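Local coordinates for triacylglycerol lipase (Yarrowia lipolytica, PDB 3O0D), which probably hydrolyses the ester bonds of triacylglycerols, as a secreted, glycosylated lipase of the alpha/beta-hydrolase fold, at residues A[27-32]-A[159-164]; A[200-205]-A[209-214]. All coordinates share one frame; numbering follows the deposited sequence.

The two contacts lie on opposite sides of the chain's centre, their own centres about 26 Å apart, and share no element. Interaction 1 is buried: it brings the loop after helix 12-27 against the turn between strand 155-161 and helix 163-177, joining residues far apart in sequence beside the presumed active site. Interaction 2 is local and only partly buried, folding the loop that leaves helix 195-206 back onto that same helix. Their chemistry follows their place. At 27-32 with 159-164 a phenol meets an imidazole and a water, with little surface involved; at 200-205 with 209-214 an exposed lysine pairs by charge with a partly exposed glutamate, while a buried aspartate and proline pack beneath.

Interaction 1. Residues A[27-32]-A[159-164]; sequences IGYCVG and TGHSLG
The phenol of Y29 meets the imidazole of H161 rim to rim, neither ring lying over the other's face. The ring centroids are 5.8 Å apart and the planes are inclined at 65°, an aromatic contact without stacking. Y29 gets there by setting CG anti to its carbonyl carbon (chi1 -64°), which sends the hydroxyl across from the loop to the turn at S162. There Y29 OH comes within 4.1 Å of S162 CB, while S162 CB lies above one face of the H161 ring, toward its rim. A water 2.8 Å from Y29 OH links the segments loosely, since its bond to H161 O, at 3.3 Å, is weak. Tyrosine suits this buried position because its ring can pack, here also against L91 of helix 91-100, while the hydroxyl keeps a polar partner. The neighbouring C30 is joined by a disulfide to C299, which tethers this loop to the C-terminal end of the chain.

The sequence G160-H161-S162-L163-G164 fits the nucleophile elbow of lipases. S162 has a positive phi (65°) in the tight strand-to-helix turn, and both glycines leave room where a CB would run into a nearby carbonyl oxygen. S162 OG is bonded to H289 NE2, consistent with a Ser-His-Asp triad. The polar link from Y29 to the elbow is thus indirect, through water to backbone, whereas S162 OG is engaged by H289.

Interaction 2. Residues A[200-205]-A[209-214]; sequences WVDKLF and ENPDVS
K203 and E209 reach toward one another along the surface and close a salt bridge, K203 NZ to E209 OE2 at 3.1 Å. The lysine arm bends at its third torsion (chi3 -143°), and its aliphatic part passes obliquely over the glutamate, with K203 CE 3.5 Å from E209 CG. Long, flexible chains suit this rim, where the hydrocarbon can pack while the charged ends meet. Deeper in, D202 crosses P211 at about a right angle, its OD2 3.7 Å from P211 CD; the proline ring packs against the carboxylate through CD and CG, and its fixed phi stiffens the returning loop.

Water 2 bridges the same two segments, donating to D202 OD2 at 2.6 Å and accepting from N210 N at 2.9 Å. N210 has left-handed backbone angles, which asparagine tolerates well, as the loop turns there. A second shell fixes the carboxylates: D202 OD1 accepts from S245 N, and E209 OE1 is bonded to Y2 OH, so each acid is held through both oxygens.

Further along, D212 OD1 accepts from S214 N at 3.1 Å, forming an Asx turn, and from S214 OG at 2.7 Å through its syn lone pair. Q266 binds the turn as well, through D212 OD1 and V213 N.

P211 and V213 rest on F206, near the end of helix 195-206. That helix in turn packs its V201 and F205 on helix 163-177, through I173 and K176, and on L222 of strand 222-227, the strand to which the 209-214 loop leads.

Interaction 1. Residues A[27-32]-A[159-164]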
ATOM      1  N   ILE A  27       7.538  -5.454   8.656  1.00  8.99           N
ATOM      2  CA  ILE A  27       8.836  -6.070   8.462  1.00  8.59           C
ATOM      3  C   ILE A  27       9.716  -5.271   7.421  1.00  8.45           C
ATOM      4  O   ILE A  27      10.970  -5.390   7.443  1.00 11.43           O
ATOM      5  CB  ILE A  27       8.623  -7.600   8.121  1.00  9.00           C
ATOM      6  CG1 ILE A  27       8.076  -8.227   9.409  1.00  8.46           C
ATOM      7  CG2 ILE A  27      10.010  -8.319   7.753  1.00  9.66           C
ATOM      8  CD1 ILE A  27       7.391  -9.624   9.047  1.00 10.87           C
ATOM      9  N   GLY A  28       9.097  -4.471   6.618  1.00 10.87           N
ATOM     10  CA  GLY A  28       9.812  -3.666   5.604  1.00 13.43           C
ATOM     11  C   GLY A  28      10.701  -2.682   6.351  1.00 11.73           C
ATOM     12  O   GLY A  28      11.752  -2.294   5.796  1.00 10.95           O
ATOM     13  N   TYR A  29      10.372  -2.339   7.593  1.00 10.60           N
ATOM     14  CA  TYR A  29      11.212  -1.441   8.372  1.00 11.20           C
ATOM     15  C   TYR A  29      12.417  -2.137   9.020  1.00 11.80           C
ATOM     16  O   TYR A  29      13.224  -1.507   9.603  1.00 15.66           O
ATOM     17  CB  TYR A  29      10.368  -0.632   9.378  1.00  9.01           C
ATOM     18  CG  TYR A  29       9.380   0.287   8.707  1.00 10.81           C
ATOM     19  CD1 TYR A  29       9.746   1.541   8.359  1.00 10.45           C
ATOM     20  CD2 TYR A  29       8.098  -0.082   8.436  1.00 10.16           C
ATOM     21  CE1 TYR A  29       8.906   2.383   7.756  1.00 12.42           C
ATOM     22  CE2 TYR A  29       7.244   0.754   7.846  1.00  8.80           C
ATOM     23  CZ  TYR A  29       7.658   2.032   7.469  1.00 11.28           C
ATOM     24  OH  TYR A  29       6.840   2.940   6.860  1.00 11.89           O
ATOM     25  N   CYS A  30      12.514  -3.454   8.857  1.00 11.80           N
ATOM     26  CA  CYS A  30      13.695  -4.235   9.238  1.00 11.89           C
ATOM     27  C   CYS A  30      14.791  -4.229   8.126  1.00 12.45           C
ATOM     28  O   CYS A  30      15.802  -4.942   8.323  1.00 15.61           O
ATOM     29  CB  CYS A  30      13.357  -5.706   9.664  1.00 12.27           C
ATOM     30  SG  CYS A  30      12.248  -5.669  11.147  1.00 18.76           S
ATOM     31  N   VAL A  31      14.537  -3.562   7.003  1.00 13.56           N
ATOM     32  CA  VAL A  31      15.487  -3.431   5.904  1.00 15.81           C
ATOM     33  C   VAL A  31      16.054  -2.038   6.024  1.00 17.56           C
ATOM     34  O   VAL A  31      15.343  -1.027   6.066  1.00 19.89           O
ATOM     35  CB  VAL A  31      14.781  -3.541   4.551  1.00 15.09           C
ATOM     36  CG1 VAL A  31      15.811  -3.482   3.392  1.00 13.75           C
ATOM     37  CG2 VAL A  31      14.105  -4.919   4.479  1.00 18.08           C
ATOM     38  N   GLY A  32      17.357  -2.028   6.079  1.00 19.67           N
ATOM     39  CA  GLY A  32      18.024  -0.711   6.077  1.00 23.75           C
ATOM     40  C   GLY A  32      19.182  -0.708   7.014  1.00 24.57           C
ATOM     41  O   GLY A  32      19.616  -1.755   7.497  1.00 22.07           O
ATOM     42  N   THR A 159       2.565  -5.282  -0.861  1.00  9.62           N
ATOM     43  CA  THR A 159       2.060  -4.480   0.292  1.00  9.88           C
ATOM     44  C   THR A 159       3.073  -3.428   0.715  1.00 10.99           C
ATOM     45  O   THR A 159       4.236  -3.517   0.442  1.00 11.04           O
ATOM     46  CB  THR A 159       1.585  -5.408   1.474  1.00 11.90           C
ATOM     47  OG1 THR A 159       0.893  -4.608   2.471  1.00 13.21           O
ATOM     48  CG2 THR A 159       2.724  -6.052   2.107  1.00 12.13           C
ATOM     49  N   GLY A 160       2.564  -2.398   1.356  1.00  9.85           N
ATOM     50  CA  GLY A 160       3.537  -1.402   1.917  1.00 11.76           C
ATOM     51  C   GLY A 160       2.734  -0.409   2.727  1.00  8.79           C
ATOM     52  O   GLY A 160       1.545  -0.155   2.491  1.00  8.21           O
ATOM     53  N   HIS A 161       3.515   0.260   3.615  1.00 10.31           N
ATOM     54  CA  HIS A 161       2.946   1.325   4.489  1.00 10.00           C
ATOM     55  C   HIS A 161       3.527   2.677   4.079  1.00  9.00           C
ATOM     56  O   HIS A 161       4.623   2.710   3.575  1.00 10.32           O
ATOM     57  CB  HIS A 161       3.350   0.960   5.893  1.00 10.35           C
ATOM     58  CG  HIS A 161       3.185   2.090   6.905  1.00  8.84           C
ATOM     59  ND1 HIS A 161       1.968   2.525   7.422  1.00 12.75           N
ATOM     60  CD2 HIS A 161       4.157   2.898   7.419  1.00  7.65           C
ATOM     61  CE1 HIS A 161       2.204   3.535   8.265  1.00  7.67           C
ATOM     62  NE2 HIS A 161       3.519   3.756   8.279  1.00 14.06           N
ATOM     63  N   SER A 162       2.662   3.686   4.114  1.00  7.83           N
ATOM     64  CA  SER A 162       3.103   5.109   3.840  1.00  9.82           C
ATOM     65  C   SER A 162       3.569   5.210   2.392  1.00 12.54           C
ATOM     66  O   SER A 162       2.847   4.877   1.512  1.00 11.40           O
ATOM     67  CB  SER A 162       4.243   5.418   4.817  1.00 12.29           C
ATOM     68  OG  SER A 162       4.271   6.905   4.918  1.00 11.83           O
ATOM     69  N   LEU A 163       4.741   5.807   2.115  1.00 12.40           N
ATOM     70  CA  LEU A 163       5.161   5.908   0.708  1.00 14.22           C
ATOM     71  C   LEU A 163       5.262   4.471   0.081  1.00 12.67           C
ATOM     72  O   LEU A 163       5.029   4.332  -1.133  1.00 13.14           O
ATOM     73  CB  LEU A 163       6.514   6.641   0.682  1.00 15.89           C
ATOM     74  CG  LEU A 163       7.059   6.841  -0.744  1.00 15.58           C
ATOM     75  CD1 LEU A 163       6.091   7.729  -1.568  1.00 16.11           C
ATOM     76  CD2 LEU A 163       8.512   7.349  -0.622  1.00 17.22           C
ATOM     77  N   GLY A 164       5.672   3.484   0.914  1.00 12.48           N
ATOM     78  CA  GLY A 164       5.599   2.049   0.495  1.00 12.61           C
ATOM     79  C   GLY A 164       4.232   1.672  -0.042  1.00 12.82           C
ATOM     80  O   GLY A 164       4.129   0.859  -0.963  1.00 11.80           O
TER
HETATM   81  O   HOH W   1       7.462   4.207   4.410  1.00 26.32           O

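Interaction 2. Residues A[200-205]-A[209-214]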
ATOM      1  N   TRP A 200      -9.776   4.837 -13.506  1.00 16.07           N
ATOM      2  CA  TRP A 200      -9.211   3.829 -14.326  1.00 18.46           C
ATOM      3  C   TRP A 200      -8.766   2.643 -13.452  1.00 18.74           C
ATOM      4  O   TRP A 200      -9.064   1.470 -13.774  1.00 19.36           O
ATOM      5  CB  TRP A 200      -8.084   4.420 -15.154  1.00 19.49           C
ATOM      6  CG  TRP A 200      -7.244   3.350 -15.884  1.00 20.73           C
ATOM      7  CD1 TRP A 200      -7.605   2.689 -17.047  1.00 23.73           C
ATOM      8  CD2 TRP A 200      -5.973   2.876 -15.544  1.00 20.42           C
ATOM      9  NE1 TRP A 200      -6.630   1.834 -17.417  1.00 26.45           N
ATOM     10  CE2 TRP A 200      -5.614   1.908 -16.514  1.00 25.34           C
ATOM     11  CE3 TRP A 200      -5.074   3.144 -14.505  1.00 26.12           C
ATOM     12  CZ2 TRP A 200      -4.380   1.245 -16.488  1.00 26.13           C
ATOM     13  CZ3 TRP A 200      -3.869   2.472 -14.474  1.00 26.23           C
ATOM     14  CH2 TRP A 200      -3.534   1.518 -15.451  1.00 28.30           C
ATOM     15  N   VAL A 201      -8.106   2.960 -12.311  1.00 16.98           N
ATOM     16  CA  VAL A 201      -7.733   1.940 -11.305  1.00 16.99           C
ATOM     17  C   VAL A 201      -9.011   1.204 -10.841  1.00 14.93           C
ATOM     18  O   VAL A 201      -8.971  -0.041 -10.726  1.00 17.53           O
ATOM     19  CB  VAL A 201      -7.021   2.579 -10.149  1.00 17.04           C
ATOM     20  CG1 VAL A 201      -6.890   1.522  -8.951  1.00 14.63           C
ATOM     21  CG2 VAL A 201      -5.623   3.030 -10.619  1.00 14.12           C
ATOM     22  N   ASP A 202     -10.112   1.886 -10.606  1.00 15.14           N
ATOM     23  CA  ASP A 202     -11.344   1.209 -10.130  1.00 16.21           C
ATOM     24  C   ASP A 202     -11.821   0.246 -11.268  1.00 19.40           C
ATOM     25  O   ASP A 202     -12.221  -0.865 -11.032  1.00 15.75           O
ATOM     26  CB  ASP A 202     -12.445   2.185  -9.808  1.00 16.25           C
ATOM     27  CG  ASP A 202     -12.329   2.826  -8.427  1.00 18.75           C
ATOM     28  OD1 ASP A 202     -11.359   2.447  -7.689  1.00 19.77           O
ATOM     29  OD2 ASP A 202     -13.135   3.760  -8.101  1.00 18.82           O
ATOM     30  N   LYS A 203     -11.794   0.719 -12.528  1.00 20.44           N
ATOM     31  CA  LYS A 203     -12.198  -0.197 -13.598  1.00 21.62           C
ATOM     32  C   LYS A 203     -11.290  -1.400 -13.672  1.00 19.62           C
ATOM     33  O   LYS A 203     -11.761  -2.513 -13.900  1.00 21.98           O
ATOM     34  CB  LYS A 203     -12.180   0.568 -14.944  1.00 21.36           C
ATOM     35  CG  LYS A 203     -13.248   1.589 -15.032  1.00 26.30           C
ATOM     36  CD  LYS A 203     -13.289   2.275 -16.462  1.00 31.31           C
ATOM     37  CE  LYS A 203     -13.629   3.751 -16.330  1.00 38.42           C
ATOM     38  NZ  LYS A 203     -14.209   4.492 -17.555  1.00 39.05           N
ATOM     39  N   LEU A 204      -9.976  -1.192 -13.496  1.00 19.57           N
ATOM     40  CA  LEU A 204      -8.971  -2.188 -13.656  1.00 19.58           C
ATOM     41  C   LEU A 204      -9.193  -3.236 -12.568  1.00 20.36           C
ATOM     42  O   LEU A 204      -9.186  -4.446 -12.821  1.00 19.24           O
ATOM     43  CB  LEU A 204      -7.559  -1.597 -13.615  1.00 19.88           C
ATOM     44  CG  LEU A 204      -6.312  -2.431 -13.775  1.00 22.29           C
ATOM     45  CD1 LEU A 204      -6.134  -2.988 -15.241  1.00 22.29           C
ATOM     46  CD2 LEU A 204      -5.085  -1.641 -13.445  1.00 24.93           C
ATOM     47  N   PHE A 205      -9.403  -2.778 -11.330  1.00 18.03           N
ATOM     48  CA  PHE A 205      -9.462  -3.772 -10.241  1.00 19.64           C
ATOM     49  C   PHE A 205     -10.828  -4.239  -9.876  1.00 20.22           C
ATOM     50  O   PHE A 205     -10.935  -5.356  -9.334  1.00 22.39           O
ATOM     51  CB  PHE A 205      -8.782  -3.220  -8.932  1.00 20.16           C
ATOM     52  CG  PHE A 205      -7.305  -3.366  -8.943  1.00 18.87           C
ATOM     53  CD1 PHE A 205      -6.687  -4.532  -8.467  1.00 18.40           C
ATOM     54  CD2 PHE A 205      -6.484  -2.368  -9.447  1.00 17.96           C
ATOM     55  CE1 PHE A 205      -5.310  -4.693  -8.497  1.00 18.52           C
ATOM     56  CE2 PHE A 205      -5.143  -2.503  -9.447  1.00 19.04           C
ATOM     57  CZ  PHE A 205      -4.512  -3.660  -8.964  1.00 20.70           C
ATOM     58  N   GLU A 209     -16.727   1.771 -12.778  1.00 25.21           N
ATOM     59  CA  GLU A 209     -16.660   2.947 -11.922  1.00 25.43           C
ATOM     60  C   GLU A 209     -17.654   2.816 -10.807  1.00 24.69           C
ATOM     61  O   GLU A 209     -18.579   2.011 -10.867  1.00 25.54           O
ATOM     62  CB  GLU A 209     -16.829   4.286 -12.657  1.00 24.91           C
ATOM     63  CG  GLU A 209     -15.761   4.515 -13.700  1.00 29.38           C
ATOM     64  CD  GLU A 209     -15.718   5.969 -14.236  1.00 34.11           C
ATOM     65  OE1 GLU A 209     -16.463   6.851 -13.760  1.00 34.11           O
ATOM     66  OE2 GLU A 209     -14.901   6.230 -15.143  1.00 37.11           O
ATOM     67  N   ASN A 210     -17.386   3.550  -9.738  1.00 24.13           N
ATOM     68  CA  ASN A 210     -18.206   3.558  -8.559  1.00 24.70           C
ATOM     69  C   ASN A 210     -18.582   2.107  -8.119  1.00 22.11           C
ATOM     70  O   ASN A 210     -19.795   1.798  -7.959  1.00 23.73           O
ATOM     71  CB  ASN A 210     -19.394   4.521  -8.670  1.00 26.24           C
ATOM     72  CG  ASN A 210     -20.073   4.760  -7.305  1.00 32.01           C
ATOM     73  OD1 ASN A 210     -19.408   4.657  -6.232  1.00 37.19           O
ATOM     74  ND2 ASN A 210     -21.396   5.049  -7.323  1.00 33.06           N
ATOM     75  N   PRO A 211     -17.557   1.264  -7.913  1.00 19.72           N
ATOM     76  CA  PRO A 211     -17.721  -0.173  -7.579  1.00 17.98           C
ATOM     77  C   PRO A 211     -18.257  -0.387  -6.157  1.00 19.13           C
ATOM     78  O   PRO A 211     -18.033   0.434  -5.257  1.00 18.49           O
ATOM     79  CB  PRO A 211     -16.339  -0.745  -7.677  1.00 19.81           C
ATOM     80  CG  PRO A 211     -15.411   0.469  -7.329  1.00 18.24           C
ATOM     81  CD  PRO A 211     -16.127   1.623  -8.052  1.00 19.92           C
ATOM     82  N   ASP A 212     -18.960  -1.480  -5.991  1.00 17.83           N
ATOM     83  CA  ASP A 212     -19.425  -1.915  -4.671  1.00 17.00           C
ATOM     84  C   ASP A 212     -18.189  -2.605  -4.036  1.00 14.18           C
ATOM     85  O   ASP A 212     -17.728  -3.690  -4.450  1.00 15.07           O
ATOM     86  CB  ASP A 212     -20.658  -2.832  -4.827  1.00 17.47           C
ATOM     87  CG  ASP A 212     -21.079  -3.487  -3.518  1.00 20.27           C
ATOM     88  OD1 ASP A 212     -20.486  -3.207  -2.403  1.00 16.94           O
ATOM     89  OD2 ASP A 212     -21.940  -4.374  -3.635  1.00 20.23           O
ATOM     90  N   VAL A 213     -17.650  -1.958  -3.001  1.00 13.00           N
ATOM     91  CA  VAL A 213     -16.425  -2.457  -2.333  1.00 12.51           C
ATOM     92  C   VAL A 213     -16.746  -2.695  -0.857  1.00 12.02           C
ATOM     93  O   VAL A 213     -15.846  -2.581   0.007  1.00 13.26           O
ATOM     94  CB  VAL A 213     -15.195  -1.481  -2.508  1.00 13.41           C
ATOM     95  CG1 VAL A 213     -14.782  -1.447  -4.048  1.00 15.30           C
ATOM     96  CG2 VAL A 213     -15.500  -0.068  -2.031  1.00 13.09           C
ATOM     97  N   SER A 214     -17.958  -3.126  -0.569  1.00 12.18           N
ATOM     98  CA  SER A 214     -18.414  -3.347   0.804  1.00 12.02           C
ATOM     99  C   SER A 214     -17.967  -4.702   1.368  1.00 11.96           C
ATOM    100  O   SER A 214     -18.060  -4.909   2.541  1.00 13.06           O
ATOM    101  CB  SER A 214     -19.926  -3.256   0.881  1.00 13.63           C
ATOM    102  OG  SER A 214     -20.501  -4.275   0.118  1.00 15.25           O
TER
HETATM  103  O   HOH W   2     -14.788   4.735  -9.827  1.00 20.93           O